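Local coordinates for alkaline serine protease (Pseudoalteromonas sp., PDB 1Y9Z), which hydrolyses peptide bonds as a cold-adapted, subtilisin-like serine endopeptidase of an Antarctic bacterium, at the calcium ion site. Residues are numbered along the deposited sequence; one frame, centred on the assembly and turned at random.

The calcium ion site. Residues 2, 38-39, 76-83. With CA (calcium ion), chain B.
In Glu2, CG stands anti to the backbone N (chi1 178°) and the chain stays extended beyond it, so that the tip oxygen OE1 of the carboxylate reaches the ion, 2.3 Å from the calcium ion CA. Asn78 takes the crowded rotamer, CG between its own N and carbonyl carbon (chi1 52°), which turns the amide oxygen OD1 inward to bind the calcium ion CA at 2.4 Å. Asp39 grips the ion with both oxygens of its carboxylate: OD1 lies 2.5 Å and OD2 2.6 Å from the calcium ion CA, a bidentate clasp. Backbone carbonyls of Ile76, Glu80 and Val82 bring the coordination to at least seven, all from oxygen, with Ile76 O 2.3 Å from the calcium ion CA.

Hydrogen bonds among the ligands themselves fix how they are turned. The amide ND2 of Asn78 donates to Asp39 OD1 at 2.9 Å, nearly along the C-O axis and close to the amide plane, so the amide's orientation is set at both ends, oxygen to metal and nitrogen to carboxylate. Val82 N meets Asp39 OD2 at 3.0 Å, also nearly along its C-O axis. Asn78 N approaches Glu2 OE1 from above the carboxylate plane (2.8 Å, 164° at the hydrogen). An alanine at Asp39 would probably weaken calcium binding, removing both carboxylate oxygens that bind the ion and the acceptors for Asn78 ND2 and Val82 N. The two carboxylates that bind directly would likely offset the ion's charge.

The site corresponds to the calcium site of subtilisins formed by the N-terminal segment, an aspartate and a loop after a helix: the loop 76-82, following helix 65-74, wraps the ion, while Glu2 and Asp39 tie the N-terminal segment and a separate loop to it, which likely stabilises the subtilisin-like domain.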
ATOM      1  N   GLU A   2      14.737  -6.988   9.235  1.00 16.76           N
ATOM      2  CA  GLU A   2      13.883  -5.898   8.784  1.00 15.09           C
ATOM      3  C   GLU A   2      13.825  -5.898   7.264  1.00 15.44           C
ATOM      4  O   GLU A   2      14.851  -6.000   6.592  1.00 16.38           O
ATOM      5  CB  GLU A   2      14.434  -4.571   9.300  1.00 12.48           C
ATOM      6  CG  GLU A   2      13.667  -3.338   8.867  1.00 12.27           C
ATOM      7  CD  GLU A   2      14.128  -2.109   9.616  1.00 11.63           C
ATOM      8  OE1 GLU A   2      13.457  -1.710  10.593  1.00 10.63           O
ATOM      9  OE2 GLU A   2      15.179  -1.548   9.242  1.00 13.80           O
ATOM     10  N   ASN A  38       5.840  -1.825  17.920  1.00 10.90           N
ATOM     11  CA  ASN A  38       7.287  -1.624  17.997  1.00 12.88           C
ATOM     12  C   ASN A  38       7.865  -0.763  16.879  1.00 11.65           C
ATOM     13  O   ASN A  38       8.866  -0.077  17.079  1.00 12.85           O
ATOM     14  CB  ASN A  38       8.027  -2.965  18.010  1.00 14.63           C
ATOM     15  CG  ASN A  38       7.814  -3.745  19.293  1.00 18.32           C
ATOM     16  OD1 ASN A  38       7.430  -3.185  20.321  1.00 20.38           O
ATOM     17  ND2 ASN A  38       8.083  -5.044  19.243  1.00 19.55           N
ATOM     18  N   ASP A  39       7.247  -0.798  15.704  1.00 10.94           N
ATOM     19  CA  ASP A  39       7.744  -0.012  14.577  1.00  9.99           C
ATOM     20  C   ASP A  39       7.129   1.381  14.504  1.00  9.07           C
ATOM     21  O   ASP A  39       7.386   2.120  13.558  1.00 10.34           O
ATOM     22  CB  ASP A  39       7.489  -0.758  13.260  1.00 10.30           C
ATOM     23  CG  ASP A  39       8.752  -1.373  12.680  1.00 10.06           C
ATOM     24  OD1 ASP A  39       9.740  -1.519  13.427  1.00 11.02           O
ATOM     25  OD2 ASP A  39       8.761  -1.719  11.478  1.00 11.27           O
ATOM     26  N   ILE A  76       9.579   2.609  11.823  1.00  8.93           N
ATOM     27  CA  ILE A  76      10.931   2.805  12.336  1.00  9.65           C
ATOM     28  C   ILE A  76      11.997   1.806  11.906  1.00  8.64           C
ATOM     29  O   ILE A  76      11.756   0.603  11.856  1.00  9.01           O
ATOM     30  CB  ILE A  76      10.891   2.862  13.872  1.00 10.05           C
ATOM     31  CG1 ILE A  76       9.969   4.001  14.312  1.00 12.54           C
ATOM     32  CG2 ILE A  76      12.292   3.071  14.436  1.00  9.49           C
ATOM     33  CD1 ILE A  76       9.709   4.041  15.798  1.00 14.44           C
ATOM     34  N   ALA A  77      13.179   2.329  11.586  1.00  9.34           N
ATOM     35  CA  ALA A  77      14.314   1.500  11.193  1.00  9.29           C
ATOM     36  C   ALA A  77      14.879   0.912  12.485  1.00  9.27           C
ATOM     37  O   ALA A  77      15.336   1.652  13.362  1.00 11.03           O
ATOM     38  CB  ALA A  77      15.364   2.354  10.491  1.00  9.84           C
ATOM     39  N   ASN A  78      14.847  -0.412  12.603  1.00  9.70           N
ATOM     40  CA  ASN A  78      15.314  -1.067  13.820  1.00 11.05           C
ATOM     41  C   ASN A  78      15.568  -2.568  13.686  1.00 12.18           C
ATOM     42  O   ASN A  78      15.447  -3.302  14.664  1.00 13.93           O
ATOM     43  CB  ASN A  78      14.288  -0.842  14.930  1.00 10.04           C
ATOM     44  CG  ASN A  78      12.887  -1.236  14.503  1.00  9.84           C
ATOM     45  OD1 ASN A  78      12.713  -1.950  13.513  1.00 10.39           O
ATOM     46  ND2 ASN A  78      11.882  -0.783  15.248  1.00 11.05           N
ATOM     47  N   ASN A  79      15.908  -3.037  12.494  1.00 14.10           N
ATOM     48  CA  ASN A  79      16.181  -4.466  12.312  1.00 17.18           C
ATOM     49  C   ASN A  79      14.991  -5.415  12.560  1.00 17.64           C
ATOM     50  O   ASN A  79      15.179  -6.622  12.734  1.00 18.94           O
ATOM     51  CB  ASN A  79      17.364  -4.884  13.199  1.00 20.84           C
ATOM     52  CG  ASN A  79      17.883  -6.277  12.876  1.00 23.24           C
ATOM     53  OD1 ASN A  79      18.249  -6.567  11.737  1.00 25.59           O
ATOM     54  ND2 ASN A  79      17.924  -7.142  13.884  1.00 23.37           N
ATOM     55  N   GLU A  80      13.776  -4.874  12.602  1.00 16.12           N
ATOM     56  CA  GLU A  80      12.573  -5.698  12.769  1.00 14.60           C
ATOM     57  C   GLU A  80      11.458  -5.070  11.942  1.00 12.69           C
ATOM     58  O   GLU A  80      11.471  -3.868  11.686  1.00 10.35           O
ATOM     59  CB  GLU A  80      12.137  -5.800  14.242  1.00 16.84           C
ATOM     60  CG  GLU A  80      11.479  -4.556  14.831  1.00 18.51           C
ATOM     61  CD  GLU A  80      10.957  -4.782  16.247  1.00 19.28           C
ATOM     62  OE1 GLU A  80       9.929  -5.479  16.414  1.00 18.90           O
ATOM     63  OE2 GLU A  80      11.580  -4.268  17.200  1.00 22.81           O
ATOM     64  N   GLY A  81      10.507  -5.886  11.504  1.00 11.57           N
ATOM     65  CA  GLY A  81       9.404  -5.361  10.720  1.00  9.96           C
ATOM     66  C   GLY A  81       9.804  -4.753   9.391  1.00  9.86           C
ATOM     67  O   GLY A  81      10.459  -5.398   8.571  1.00 10.33           O
ATOM     68  N   VAL A  82       9.405  -3.503   9.175  1.00  9.42           N
ATOM     69  CA  VAL A  82       9.707  -2.808   7.928  1.00 10.25           C
ATOM     70  C   VAL A  82      10.275  -1.416   8.197  1.00 10.12           C
ATOM     71  O   VAL A  82      10.680  -1.103   9.321  1.00  9.87           O
ATOM     72  CB  VAL A  82       8.428  -2.676   7.054  1.00  9.27           C
ATOM     73  CG1 VAL A  82       7.898  -4.059   6.699  1.00 11.79           C
ATOM     74  CG2 VAL A  82       7.363  -1.884   7.798  1.00 11.15           C
ATOM     75  N   VAL A  83      10.320  -0.595   7.151  1.00 10.39           N
ATOM     76  CA  VAL A  83      10.799   0.780   7.241  1.00 10.64           C
ATOM     77  C   VAL A  83       9.903   1.653   6.368  1.00 10.52           C
ATOM     78  O   VAL A  83       9.457   1.223   5.301  1.00 10.92           O
ATOM     79  CB  VAL A  83      12.265   0.927   6.746  1.00 11.67           C
ATOM     80  CG1 VAL A  83      13.204   0.227   7.703  1.00 14.50           C
ATOM     81  CG2 VAL A  83      12.412   0.353   5.348  1.00 13.22           C
TER
HETATM   82 CA    CA B 603      11.328  -1.625  11.561  1.00  8.74          CA